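Long-range contacts in oxidoreductase, zinc-binding dehydrogenase family (Myxococcus xanthus, PDB 5K1S), which is a zinc-binding medium-chain reductase involved in an alternative route of isovaleryl coenzyme A biosynthesis: residues G45-R50 with A144-L149; L68-V73 with G131-G136; G78-G83 with V164-G169; L104-C109 with N127-E132; G118-C123 with A308-E313. One frame throughout, in Å; residues are numbered along the deposited sequence. Where two conformers were deposited one is given.

Contact 1: residues G45-R50 with A144-L149; sequences GEVLLR and APVGGL
Leu49 and Leu149 lie side by side with their chains pointing in opposite senses, Leu49 CD1 lying 3.7 Å from Leu149 CD2 and also against the CB of Ala144. Val47 fills in beside them: its CG1, anti to the backbone N (chi1 154°), faces Leu149 CD1, while CG2 meets Val146 CG1 at 3.7 Å, the two valines lying roughly perpendicular. This is the tight part, branched aliphatic groups against a small alanine on the buried face. Antiparallel backbone pairing holds it in register. Ala144 N donates to Val47 O at 2.8 Å, the return bond from Val47 N to Ala144 O is weak, and Val146 N reaches Gly45 O almost straight, at 170°. The other face, of Glu46 and Pro145, is looser and partly exposed. These two form a non-hydrogen-bonded pair, where the pairing with this strand needs no N-H from proline, and the Glu46 carboxylate turns back to Gly43 N instead of crossing. Gly45 suits its positive phi of 71°. Within the GroES-like domain, strand 46-56 runs antiparallel to both 141-145 and 80-88, and Leu49 and Leu149 together pack on Ala101 and Thr103 of strand 100-103.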
# COMPACT_ATOMS: atom_id res chain seq x y z
N GLY A 45 -0.42 -25.50 27.06
CA GLY A 45 0.12 -24.68 25.99
C GLY A 45 0.81 -23.42 26.45
O GLY A 45 1.20 -22.61 25.60
N GLU A 46 0.99 -23.23 27.75
CA GLU A 46 1.60 -22.02 28.29
C GLU A 46 2.94 -22.35 28.94
O GLU A 46 3.31 -23.51 29.14
CB GLU A 46 0.66 -21.36 29.31
CG GLU A 46 -0.65 -20.87 28.72
CD GLU A 46 -1.53 -20.17 29.74
OE1 GLU A 46 -1.38 -20.45 30.95
OE2 GLU A 46 -2.37 -19.34 29.33
N VAL A 47 3.67 -21.29 29.28
CA VAL A 47 5.02 -21.38 29.81
C VAL A 47 5.19 -20.31 30.88
O VAL A 47 4.71 -19.18 30.71
CB VAL A 47 6.06 -21.22 28.68
CG1 VAL A 47 7.39 -20.69 29.21
CG2 VAL A 47 6.27 -22.55 27.97
N LEU A 48 5.87 -20.66 31.97
CA LEU A 48 6.19 -19.71 33.02
C LEU A 48 7.60 -19.18 32.80
O LEU A 48 8.55 -19.97 32.73
CB LEU A 48 6.07 -20.35 34.41
CG LEU A 48 6.43 -19.46 35.60
CD1 LEU A 48 5.52 -18.23 35.66
CD2 LEU A 48 6.35 -20.23 36.90
N LEU A 49 7.73 -17.86 32.68
CA LEU A 49 9.00 -17.22 32.39
C LEU A 49 9.55 -16.52 33.63
O LEU A 49 8.80 -15.98 34.45
CB LEU A 49 8.86 -16.20 31.26
CG LEU A 49 8.76 -16.75 29.84
CD1 LEU A 49 8.46 -15.61 28.88
CD2 LEU A 49 10.04 -17.46 29.43
N ARG A 50 10.87 -16.54 33.75
CA ARG A 50 11.58 -15.79 34.78
C ARG A 50 12.17 -14.57 34.09
O ARG A 50 13.20 -14.65 33.42
CB ARG A 50 12.66 -16.65 35.44
CG ARG A 50 13.12 -16.16 36.80
CD ARG A 50 14.18 -15.07 36.70
NE ARG A 50 15.14 -15.17 37.80
CZ ARG A 50 16.23 -15.91 37.79
NH1 ARG A 50 16.54 -16.65 36.72
NH2 ARG A 50 17.04 -15.93 38.84
N ALA A 144 3.25 -17.16 29.45
CA ALA A 144 3.24 -16.83 28.03
C ALA A 144 2.83 -18.05 27.21
O ALA A 144 3.46 -19.11 27.32
CB ALA A 144 4.63 -16.35 27.59
N PRO A 145 1.78 -17.95 26.39
CA PRO A 145 1.51 -19.03 25.44
C PRO A 145 2.72 -19.23 24.53
O PRO A 145 3.35 -18.27 24.10
CB PRO A 145 0.29 -18.53 24.66
CG PRO A 145 -0.33 -17.50 25.54
CD PRO A 145 0.79 -16.87 26.29
N VAL A 146 3.04 -20.50 24.25
CA VAL A 146 4.22 -20.78 23.44
C VAL A 146 4.12 -20.08 22.09
O VAL A 146 5.14 -19.74 21.48
CB VAL A 146 4.41 -22.30 23.27
CG1 VAL A 146 4.70 -22.95 24.63
CG2 VAL A 146 3.19 -22.94 22.62
N GLY A 147 2.90 -19.82 21.62
CA GLY A 147 2.71 -19.16 20.35
C GLY A 147 3.19 -17.72 20.30
O GLY A 147 3.31 -17.17 19.20
N GLY A 148 3.46 -17.11 21.45
CA GLY A 148 3.90 -15.73 21.49
C GLY A 148 5.33 -15.55 21.98
O GLY A 148 5.67 -14.47 22.48
N LEU A 149 6.16 -16.57 21.83
CA LEU A 149 7.53 -16.55 22.32
C LEU A 149 8.52 -16.66 21.16
O LEU A 149 8.28 -17.39 20.20
CB LEU A 149 7.79 -17.69 23.31
CG LEU A 149 7.08 -17.61 24.67
CD1 LEU A 149 7.46 -18.81 25.52
CD2 LEU A 149 7.40 -16.31 25.39

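Contact 2: residues L68-V73 with G131-G136; sequences LPRTSV and GEELPG
Gly131 meets Thr71 first, its carbonyl O lying 4.1 Å from Thr71 CG2 while accepting a hydrogen bond from Asn63 ND2. A positive phi of 84° suits a glycine here. Next, Glu132 lies roughly perpendicular to Thr71, its CG 3.3 Å from Thr71 OG1, a hydroxyl that hydrogen-bonds to Asn63 OD1. The glutamate chain is extended beyond CG, and its carboxylate lies beside Leu68, with OE1 3.9 Å from Leu68 CD1 and OE2 hydrogen-bonded to His59 NE2. An alanine here would probably leave His59 NE2 without its carboxylate mate, remove the CG contact with Thr71 OG1 and open a gap beside Leu68. Glu133, which is exposed, forms a salt bridge from OE2 to Arg70 NE at 2.7 Å. The planes of the two charged groups stand 54° apart and the hydrogen bond is weak; since a second conformer of Glu133 was modelled, this bridge is doubtful as a permanent link. Leu134 O then takes the N-H of Gly131. The contact joins two loops of the GroES-like domain, with Glu132 about 8 Å from the zinc ion of Cys57, His79 and Cys166. A type I turn shapes Leu68 to Thr71, and Leu68 and Glu132 pack on helix 58-64, while the other loop leads to strand 141-145.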
# COMPACT_ATOMS: atom_id res chain seq x y z
N LEU A 68 -5.57 2.39 26.07
CA LEU A 68 -5.76 1.10 25.43
C LEU A 68 -7.04 0.48 25.99
O LEU A 68 -7.06 0.10 27.18
CB LEU A 68 -4.57 0.17 25.68
CG LEU A 68 -3.41 0.29 24.68
CD1 LEU A 68 -3.82 -0.21 23.30
CD2 LEU A 68 -2.91 1.72 24.60
N PRO A 69 -8.12 0.36 25.21
CA PRO A 69 -9.42 0.04 25.82
C PRO A 69 -9.46 -1.29 26.55
O PRO A 69 -10.17 -1.41 27.56
CB PRO A 69 -10.38 0.05 24.62
CG PRO A 69 -9.67 0.81 23.55
CD PRO A 69 -8.22 0.53 23.75
N ARG A 70 -8.73 -2.30 26.09
CA ARG A 70 -8.85 -3.64 26.65
C ARG A 70 -7.98 -3.86 27.88
O ARG A 70 -8.06 -4.93 28.49
CB ARG A 70 -8.52 -4.68 25.59
CG ARG A 70 -9.56 -4.74 24.47
CD ARG A 70 -9.49 -6.04 23.69
NE ARG A 70 -8.24 -6.16 22.94
CZ ARG A 70 -8.05 -5.69 21.71
NH1 ARG A 70 -6.88 -5.86 21.11
NH2 ARG A 70 -9.03 -5.05 21.07
N THR A 71 -7.17 -2.88 28.28
CA THR A 71 -6.43 -2.99 29.53
C THR A 71 -7.34 -2.68 30.71
O THR A 71 -8.26 -1.86 30.61
CB THR A 71 -5.22 -2.05 29.53
OG1 THR A 71 -4.52 -2.15 28.28
CG2 THR A 71 -4.27 -2.40 30.67
N SER A 72 -7.08 -3.35 31.83
CA SER A 72 -7.95 -3.24 33.00
C SER A 72 -7.12 -3.29 34.27
O SER A 72 -6.33 -4.22 34.47
CB SER A 72 -8.99 -4.36 33.00
OG SER A 72 -9.90 -4.21 34.07
N VAL A 73 -7.30 -2.29 35.13
CA VAL A 73 -6.58 -2.22 36.40
C VAL A 73 -7.21 -3.18 37.42
O VAL A 73 -8.42 -3.38 37.42
CB VAL A 73 -6.57 -0.78 36.97
CG1 VAL A 73 -5.83 0.15 36.03
CG2 VAL A 73 -7.99 -0.28 37.22
N GLY A 131 0.99 -7.30 28.53
CA GLY A 131 0.83 -6.06 29.25
C GLY A 131 -0.54 -5.44 29.15
O GLY A 131 -0.75 -4.33 29.65
N GLU A 132 -1.49 -6.13 28.51
CA GLU A 132 -2.86 -5.63 28.40
C GLU A 132 -3.84 -6.71 28.86
O GLU A 132 -4.09 -6.85 30.06
CB GLU A 132 -3.14 -5.18 26.97
CG GLU A 132 -2.34 -3.96 26.56
CD GLU A 132 -2.36 -3.69 25.07
OE1 GLU A 132 -3.41 -3.95 24.44
OE2 GLU A 132 -1.33 -3.23 24.54
N GLU A 133 -4.39 -7.49 27.93
CA GLU A 133 -5.34 -8.53 28.31
C GLU A 133 -4.68 -9.60 29.17
O GLU A 133 -5.34 -10.20 30.03
CB GLU A 133 -5.98 -9.16 27.07
CG GLU A 133 -6.50 -8.15 26.06
CD GLU A 133 -7.57 -8.72 25.16
OE1 GLU A 133 -8.48 -9.40 25.68
OE2 GLU A 133 -7.50 -8.51 23.93
N LEU A 134 -3.39 -9.85 28.95
CA LEU A 134 -2.67 -10.78 29.80
C LEU A 134 -1.45 -10.09 30.40
O LEU A 134 -0.89 -9.17 29.79
CB LEU A 134 -2.23 -12.04 29.03
CG LEU A 134 -1.54 -11.87 27.68
CD1 LEU A 134 -0.05 -11.68 27.88
CD2 LEU A 134 -1.80 -13.08 26.79
N PRO A 135 -1.02 -10.50 31.60
CA PRO A 135 0.00 -9.73 32.32
C PRO A 135 1.29 -9.58 31.52
O PRO A 135 1.65 -10.44 30.71
CB PRO A 135 0.22 -10.54 33.59
CG PRO A 135 -1.03 -11.32 33.77
CD PRO A 135 -1.49 -11.65 32.39
N GLY A 136 1.99 -8.48 31.78
CA GLY A 136 3.17 -8.11 31.02
C GLY A 136 4.46 -8.47 31.73
O GLY A 136 4.50 -9.28 32.66

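Contact 3: residues G78-G83 with V164-G169; sequences GHEAAG and VCCTTG. With ZN (zinc ion), chain F.
His79 and Cys166 are joined through a metal ion rather than by direct bonding. The zinc ion sits 2.0 Å from His79 NE2 and 2.3 Å from Cys166 SG, and Cys57 completes the protein part of the site. The sulfur lies in the plane of the imidazole, at its edge, as expected when both groups aim at one ion. The histidine ring also meets that of His59, their planes at about 70°. Glu80 leaves its backbone toward the helix segment. Its extended chain brings OE2 to 3.2 Å from Cys166 CB, and Cys166 N gives OE2 a weak hydrogen bond of 3.4 Å. The carboxylate carbon CD of Glu80 is also 3.5 Å from Cys166 SG. An alanine in place of Glu80 would probably leave Cys166 N without this acceptor and open a gap beside the zinc-bound sulfur. A wider pi-type turn lies at 165-169, Gly169 N bonding to Val164 O; a side chain on Gly169 would clash with Cys165 O. The set of Cys57, His79 and Cys166 resembles the catalytic zinc site of zinc-dependent medium-chain dehydrogenases, so the ion probably occupies the equivalent place. Three protein ligands, one nitrogen and two sulfurs, are consistent with a site that can take a further ligand.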
# COMPACT_ATOMS: atom_id res chain seq x y z
N GLY A 78 3.79 -4.07 29.98
CA GLY A 78 5.02 -4.49 29.35
C GLY A 78 4.83 -5.63 28.37
O GLY A 78 4.28 -6.68 28.73
N HIS A 79 5.29 -5.44 27.14
CA HIS A 79 5.19 -6.47 26.10
C HIS A 79 6.54 -6.86 25.52
O HIS A 79 6.59 -7.67 24.58
CB HIS A 79 4.27 -5.99 24.97
CG HIS A 79 4.79 -4.80 24.22
ND1 HIS A 79 4.20 -3.56 24.28
CD2 HIS A 79 5.85 -4.67 23.38
CE1 HIS A 79 4.87 -2.72 23.52
NE2 HIS A 79 5.87 -3.36 22.96
N GLU A 80 7.64 -6.32 26.05
CA GLU A 80 8.96 -6.50 25.45
C GLU A 80 9.88 -7.22 26.44
O GLU A 80 10.93 -6.70 26.81
CB GLU A 80 9.53 -5.13 25.06
CG GLU A 80 10.33 -5.13 23.77
CD GLU A 80 10.72 -3.72 23.34
OE1 GLU A 80 10.28 -2.76 24.01
OE2 GLU A 80 11.44 -3.57 22.34
N ALA A 81 9.48 -8.42 26.85
CA ALA A 81 10.13 -9.13 27.94
C ALA A 81 11.00 -10.26 27.41
O ALA A 81 10.64 -10.93 26.43
CB ALA A 81 9.09 -9.69 28.91
N ALA A 82 12.14 -10.46 28.06
CA ALA A 82 13.05 -11.57 27.77
C ALA A 82 13.36 -12.27 29.07
O ALA A 82 13.72 -11.62 30.06
CB ALA A 82 14.33 -11.07 27.10
N GLY A 83 13.23 -13.59 29.08
CA GLY A 83 13.39 -14.34 30.30
C GLY A 83 13.75 -15.78 30.07
O GLY A 83 14.17 -16.17 28.98
N VAL A 164 14.41 -6.14 21.25
CA VAL A 164 14.56 -6.54 19.86
C VAL A 164 13.22 -6.51 19.14
O VAL A 164 13.14 -6.10 17.97
CB VAL A 164 15.20 -7.94 19.80
CG1 VAL A 164 15.32 -8.43 18.36
CG2 VAL A 164 16.57 -7.92 20.45
N CYS A 165 12.15 -6.93 19.81
CA CYS A 165 10.87 -7.11 19.13
C CYS A 165 10.38 -5.81 18.52
O CYS A 165 10.01 -5.76 17.34
CB CYS A 165 9.84 -7.67 20.11
SG CYS A 165 8.33 -8.28 19.32
N CYS A 166 10.36 -4.73 19.31
CA CYS A 166 9.79 -3.46 18.86
C CYS A 166 10.77 -2.62 18.05
O CYS A 166 10.45 -1.46 17.76
CB CYS A 166 9.30 -2.67 20.07
SG CYS A 166 8.07 -3.54 21.04
N THR A 167 11.93 -3.16 17.69
CA THR A 167 12.87 -2.44 16.84
C THR A 167 13.32 -3.34 15.69
O THR A 167 12.83 -3.20 14.57
CB THR A 167 14.08 -1.97 17.65
OG1 THR A 167 14.69 -3.08 18.30
CG2 THR A 167 13.64 -0.95 18.70
N THR A 168 14.25 -4.26 15.97
CA THR A 168 14.70 -5.18 14.93
C THR A 168 13.59 -6.12 14.50
O THR A 168 13.52 -6.49 13.32
CB THR A 168 15.91 -5.97 15.42
OG1 THR A 168 16.93 -5.07 15.87
CG2 THR A 168 16.47 -6.85 14.31
N GLY A 169 12.72 -6.53 15.42
CA GLY A 169 11.58 -7.34 15.04
C GLY A 169 10.69 -6.64 14.03
O GLY A 169 10.31 -7.21 13.01
ZN ZN F . 6.41 -2.00 21.58

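Contact 4: residues L104-C109 with N127-E132; sequences LQRMSC and NRFFGE. With ZN (zinc ion), chain E.
Arg106 lays its CB squarely over the centre of the Phe129 ring, 3.5 Å from the centroid and only 7° off the ring normal, a CH-pi contact. The two residues also form a single backbone bridge, framed by hydrogen bonds from Met107 N to Arg128 O at 2.7 Å and from Phe130 N to Gln105 O at 3.0 Å. Beside it, Met107 SD approaches Phe130 CE1 obliquely at 4.1 Å, a Met-aromatic contact. The Phe130 ring also has Gln105 O in its plane at the edge, and its CD1 lies 3.3 Å from Leu104 O, so carbonyl oxygens meet weakly polarised C-H groups. Further out, the Arg106 chain bends at chi3 (-69°), which places NE, and the guanidinium beyond presents its edge to Asn127 CB, while NH1 is hydrogen-bonded to Asn120 O. An arginine suits this place because its aliphatic stem packs on an aromatic face and its tip reaches a backbone carbonyl. Pro145 of strand 141-145 packs on Met107 and Arg128. Gln105 touches His79 and Cys166 of one zinc site; Cys109 SG binds the other zinc ion at 2.3 Å with Cys112, Cys115 and Cys123. The packing joins the chain entering this zinc-binding loop to the chain leaving it. Four cysteine sulfurs make up the protein shell, consistent with the structural zinc site of this family.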
# COMPACT_ATOMS: atom_id res chain seq x y z
N LEU A 104 6.51 -11.68 22.14
CA LEU A 104 6.04 -10.81 21.07
C LEU A 104 5.22 -9.67 21.67
O LEU A 104 5.09 -9.54 22.89
CB LEU A 104 5.20 -11.61 20.07
CG LEU A 104 5.92 -12.58 19.14
CD1 LEU A 104 4.91 -13.45 18.41
CD2 LEU A 104 6.80 -11.84 18.15
N GLN A 105 4.65 -8.84 20.80
CA GLN A 105 3.75 -7.79 21.27
C GLN A 105 2.35 -8.34 21.51
O GLN A 105 1.77 -8.11 22.58
CB GLN A 105 3.71 -6.65 20.25
CG GLN A 105 5.06 -5.96 20.04
CD GLN A 105 5.49 -5.89 18.59
OE1 GLN A 105 4.85 -6.47 17.71
NE2 GLN A 105 6.56 -5.16 18.33
N ARG A 106 1.81 -9.08 20.55
CA ARG A 106 0.46 -9.60 20.62
C ARG A 106 0.45 -11.07 20.22
O ARG A 106 1.40 -11.59 19.64
CB ARG A 106 -0.49 -8.81 19.71
CG ARG A 106 -0.09 -8.84 18.24
CD ARG A 106 -1.08 -8.10 17.36
NE ARG A 106 -2.37 -8.78 17.27
CZ ARG A 106 -2.61 -9.85 16.52
NH1 ARG A 106 -1.64 -10.39 15.79
NH2 ARG A 106 -3.82 -10.39 16.49
N MET A 107 -0.66 -11.73 20.53
CA MET A 107 -0.83 -13.14 20.23
C MET A 107 -1.43 -13.32 18.84
O MET A 107 -1.72 -12.36 18.12
CB MET A 107 -1.71 -13.81 21.29
CG MET A 107 -1.00 -14.08 22.61
SD MET A 107 0.49 -15.08 22.41
CE MET A 107 -0.19 -16.57 21.68
N SER A 108 -1.63 -14.58 18.46
CA SER A 108 -2.18 -14.93 17.16
C SER A 108 -2.69 -16.37 17.25
O SER A 108 -1.97 -17.25 17.72
CB SER A 108 -1.13 -14.80 16.05
OG SER A 108 -1.65 -15.18 14.79
N CYS A 109 -3.93 -16.59 16.81
CA CYS A 109 -4.55 -17.90 17.02
C CYS A 109 -3.81 -19.00 16.27
O CYS A 109 -3.53 -20.07 16.83
CB CYS A 109 -6.02 -17.86 16.60
SG CYS A 109 -6.31 -17.85 14.82
N ASN A 127 -6.23 -11.46 19.56
CA ASN A 127 -5.48 -10.20 19.49
C ASN A 127 -4.98 -9.77 20.87
O ASN A 127 -4.75 -8.58 21.09
CB ASN A 127 -6.35 -9.11 18.88
CG ASN A 127 -7.67 -8.92 19.60
OD1 ASN A 127 -7.88 -9.49 20.68
ND2 ASN A 127 -8.56 -8.13 19.02
N ARG A 128 -4.79 -10.71 21.79
CA ARG A 128 -4.32 -10.38 23.12
C ARG A 128 -2.89 -9.85 23.07
O ARG A 128 -2.02 -10.43 22.42
CB ARG A 128 -4.40 -11.61 24.03
CG ARG A 128 -5.82 -11.96 24.46
CD ARG A 128 -6.06 -13.46 24.39
NE ARG A 128 -4.99 -14.21 25.05
CZ ARG A 128 -4.81 -15.51 24.92
NH1 ARG A 128 -5.62 -16.23 24.15
NH2 ARG A 128 -3.80 -16.11 25.55
N PHE A 129 -2.66 -8.75 23.78
CA PHE A 129 -1.34 -8.14 23.89
C PHE A 129 -0.73 -8.47 25.25
O PHE A 129 -1.44 -8.62 26.25
CB PHE A 129 -1.43 -6.62 23.73
CG PHE A 129 -1.35 -6.16 22.30
CD1 PHE A 129 -2.44 -6.26 21.46
CD2 PHE A 129 -0.18 -5.59 21.81
CE1 PHE A 129 -2.37 -5.82 20.15
CE2 PHE A 129 -0.10 -5.14 20.51
CZ PHE A 129 -1.20 -5.25 19.67
N PHE A 130 0.59 -8.58 25.28
CA PHE A 130 1.30 -8.66 26.55
C PHE A 130 1.28 -7.30 27.23
O PHE A 130 1.52 -6.27 26.60
CB PHE A 130 2.73 -9.14 26.34
CG PHE A 130 2.83 -10.60 25.99
CD1 PHE A 130 2.77 -11.02 24.68
CD2 PHE A 130 3.00 -11.55 26.99
CE1 PHE A 130 2.86 -12.37 24.36
CE2 PHE A 130 3.09 -12.89 26.68
CZ PHE A 130 3.02 -13.30 25.37
N GLY A 131 0.99 -7.30 28.53
CA GLY A 131 0.83 -6.06 29.25
C GLY A 131 -0.54 -5.44 29.15
O GLY A 131 -0.75 -4.33 29.65
N GLU A 132 -1.49 -6.13 28.51
CA GLU A 132 -2.86 -5.63 28.40
C GLU A 132 -3.84 -6.71 28.86
O GLU A 132 -4.09 -6.85 30.06
CB GLU A 132 -3.14 -5.18 26.97
CG GLU A 132 -2.34 -3.96 26.56
CD GLU A 132 -2.36 -3.69 25.07
OE1 GLU A 132 -3.41 -3.95 24.44
OE2 GLU A 132 -1.33 -3.23 24.54
ZN ZN E . -5.54 -16.20 13.37

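Contact 5: residues G118-C123 with A308-E313; sequences GRNSLC and ATTQAE. With ZN (zinc ion), chain E.
Ser121 and Ala308 make the closest packing here, with Ser121 OG 3.4 Å from Ala308 CB. Next to them Asn120 CB rests against Thr310 CG2 at 4.1 Å, and Gly118 O also faces that methyl, more distantly. These are van der Waals contacts of small groups, which suit a place where two backbones come close. No hydrogen bond crosses between the segments; the Ser121 hydroxyl is instead bonded to Tyr307 O, just before Ala308, and so ties the same two chain parts. Polar order lies within each segment. Thr310 and Glu313 form a capping box at the start of helix 311-323. Glu313 N donates to Thr310 OG1 at 3.2 Å, and Thr310 N donates to Glu313 OE1 at 2.8 Å, meeting it from above the carboxylate plane. OG1 lies between the backbone N and the carbonyl carbon (chi1 66°), while CG2, anti to the carbonyl carbon, is the branch turned to Asn120. On the other side Gly118 closes helix 113-116 in a Schellman motif, its positive phi of 82° suiting a glycine. Metal binding enters through Cys123, whose SG shares a zinc ion with Cys109, Cys112 and Cys115. Arg119 leaves the backbone away from 308-313; its NH1 forms a salt bridge with Glu300 of the second subunit, and Leu122 packs on Lys299 of that subunit. The zinc-binding loop thus lies against the N-terminal end of helix 311-323 and, through Ser121 and His173, against helix 165-178.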
# COMPACT_ATOMS: atom_id res chain seq x y z
N GLY A 118 0.39 -16.56 6.90
CA GLY A 118 1.52 -15.80 7.39
C GLY A 118 1.19 -14.37 7.78
O GLY A 118 2.11 -13.61 8.10
N ARG A 119 -0.08 -13.99 7.77
CA ARG A 119 -0.51 -12.64 8.13
C ARG A 119 -0.95 -12.59 9.59
O ARG A 119 -2.02 -12.07 9.92
CB ARG A 119 -1.63 -12.18 7.21
CG ARG A 119 -1.38 -12.44 5.73
CD ARG A 119 -0.16 -11.70 5.23
NE ARG A 119 -0.28 -10.25 5.37
CZ ARG A 119 -0.89 -9.45 4.51
NH1 ARG A 119 -0.94 -8.15 4.73
NH2 ARG A 119 -1.45 -9.95 3.41
N ASN A 120 -0.13 -13.14 10.49
CA ASN A 120 -0.50 -13.20 11.90
C ASN A 120 -0.78 -11.82 12.48
O ASN A 120 -1.61 -11.69 13.38
CB ASN A 120 0.60 -13.90 12.70
CG ASN A 120 0.90 -15.29 12.18
OD1 ASN A 120 0.70 -15.59 11.00
ND2 ASN A 120 1.39 -16.16 13.06
N SER A 121 -0.10 -10.79 11.97
CA SER A 121 -0.36 -9.43 12.44
C SER A 121 -1.82 -9.04 12.29
O SER A 121 -2.29 -8.17 13.02
CB SER A 121 0.52 -8.44 11.68
OG SER A 121 1.90 -8.70 11.90
N LEU A 122 -2.55 -9.67 11.37
CA LEU A 122 -3.93 -9.31 11.07
C LEU A 122 -4.95 -10.24 11.71
O LEU A 122 -6.15 -10.07 11.47
CB LEU A 122 -4.14 -9.29 9.55
CG LEU A 122 -3.15 -8.43 8.76
CD1 LEU A 122 -3.40 -8.57 7.27
CD2 LEU A 122 -3.24 -6.97 9.19
N CYS A 123 -4.51 -11.20 12.51
CA CYS A 123 -5.44 -12.14 13.13
C CYS A 123 -6.44 -11.40 14.00
O CYS A 123 -6.07 -10.54 14.80
CB CYS A 123 -4.67 -13.17 13.96
SG CYS A 123 -5.73 -14.30 14.89
N ALA A 308 2.99 -5.00 13.64
CA ALA A 308 3.29 -6.09 14.57
C ALA A 308 4.45 -6.95 14.08
O ALA A 308 5.07 -6.66 13.06
CB ALA A 308 2.04 -6.95 14.78
N THR A 309 4.74 -8.02 14.83
CA THR A 309 5.83 -8.92 14.52
C THR A 309 5.36 -10.35 14.74
O THR A 309 4.57 -10.62 15.65
CB THR A 309 7.06 -8.64 15.40
OG1 THR A 309 7.43 -7.26 15.28
CG2 THR A 309 8.24 -9.51 14.99
N THR A 310 5.84 -11.27 13.90
CA THR A 310 5.46 -12.67 13.98
C THR A 310 6.49 -13.46 14.77
O THR A 310 7.60 -13.00 15.05
CB THR A 310 5.29 -13.27 12.58
OG1 THR A 310 6.55 -13.29 11.91
CG2 THR A 310 4.29 -12.47 11.77
N GLN A 311 6.11 -14.69 15.12
CA GLN A 311 7.01 -15.56 15.88
C GLN A 311 8.27 -15.87 15.08
O GLN A 311 9.37 -15.95 15.65
CB GLN A 311 6.28 -16.85 16.25
CG GLN A 311 6.95 -17.66 17.33
CD GLN A 311 6.09 -18.83 17.80
OE1 GLN A 311 5.41 -19.47 17.00
NE2 GLN A 311 6.12 -19.10 19.10
N ALA A 312 8.14 -16.02 13.76
CA ALA A 312 9.31 -16.29 12.93
C ALA A 312 10.19 -15.06 12.80
O ALA A 312 11.42 -15.16 12.85
CB ALA A 312 8.86 -16.78 11.55
N GLU A 313 9.58 -13.88 12.62
CA GLU A 313 10.36 -12.66 12.46
C GLU A 313 11.15 -12.35 13.72
O GLU A 313 12.30 -11.89 13.64
CB GLU A 313 9.43 -11.50 12.11
CG GLU A 313 8.74 -11.64 10.77
CD GLU A 313 7.48 -10.81 10.66
OE1 GLU A 313 7.12 -10.15 11.65
OE2 GLU A 313 6.85 -10.83 9.59
ZN ZN E . -5.54 -16.20 13.37

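From the N terminus, residues 45-50 open contact 1, which closes only at 144-149 and encloses the whole of contacts 2 and 4. Contact 2 starts at 68-73 and contact 4 at 104-109, and their second segments overlap at Gly131 and Glu132, so both loops end on one part of the chain. Contact 3, from 78-83 to 164-169, encloses contact 4 but crosses contacts 1 and 2. Contact 5 starts at 118-123 and ends far along at 308-313, so it crosses all the others. Contacts 1, 2 and 4 tie strands and loops of the GroES-like domain, while contacts 3 and 5 carry it to helices 165-178 and 311-323; contacts 4 and 5 share a zinc ion.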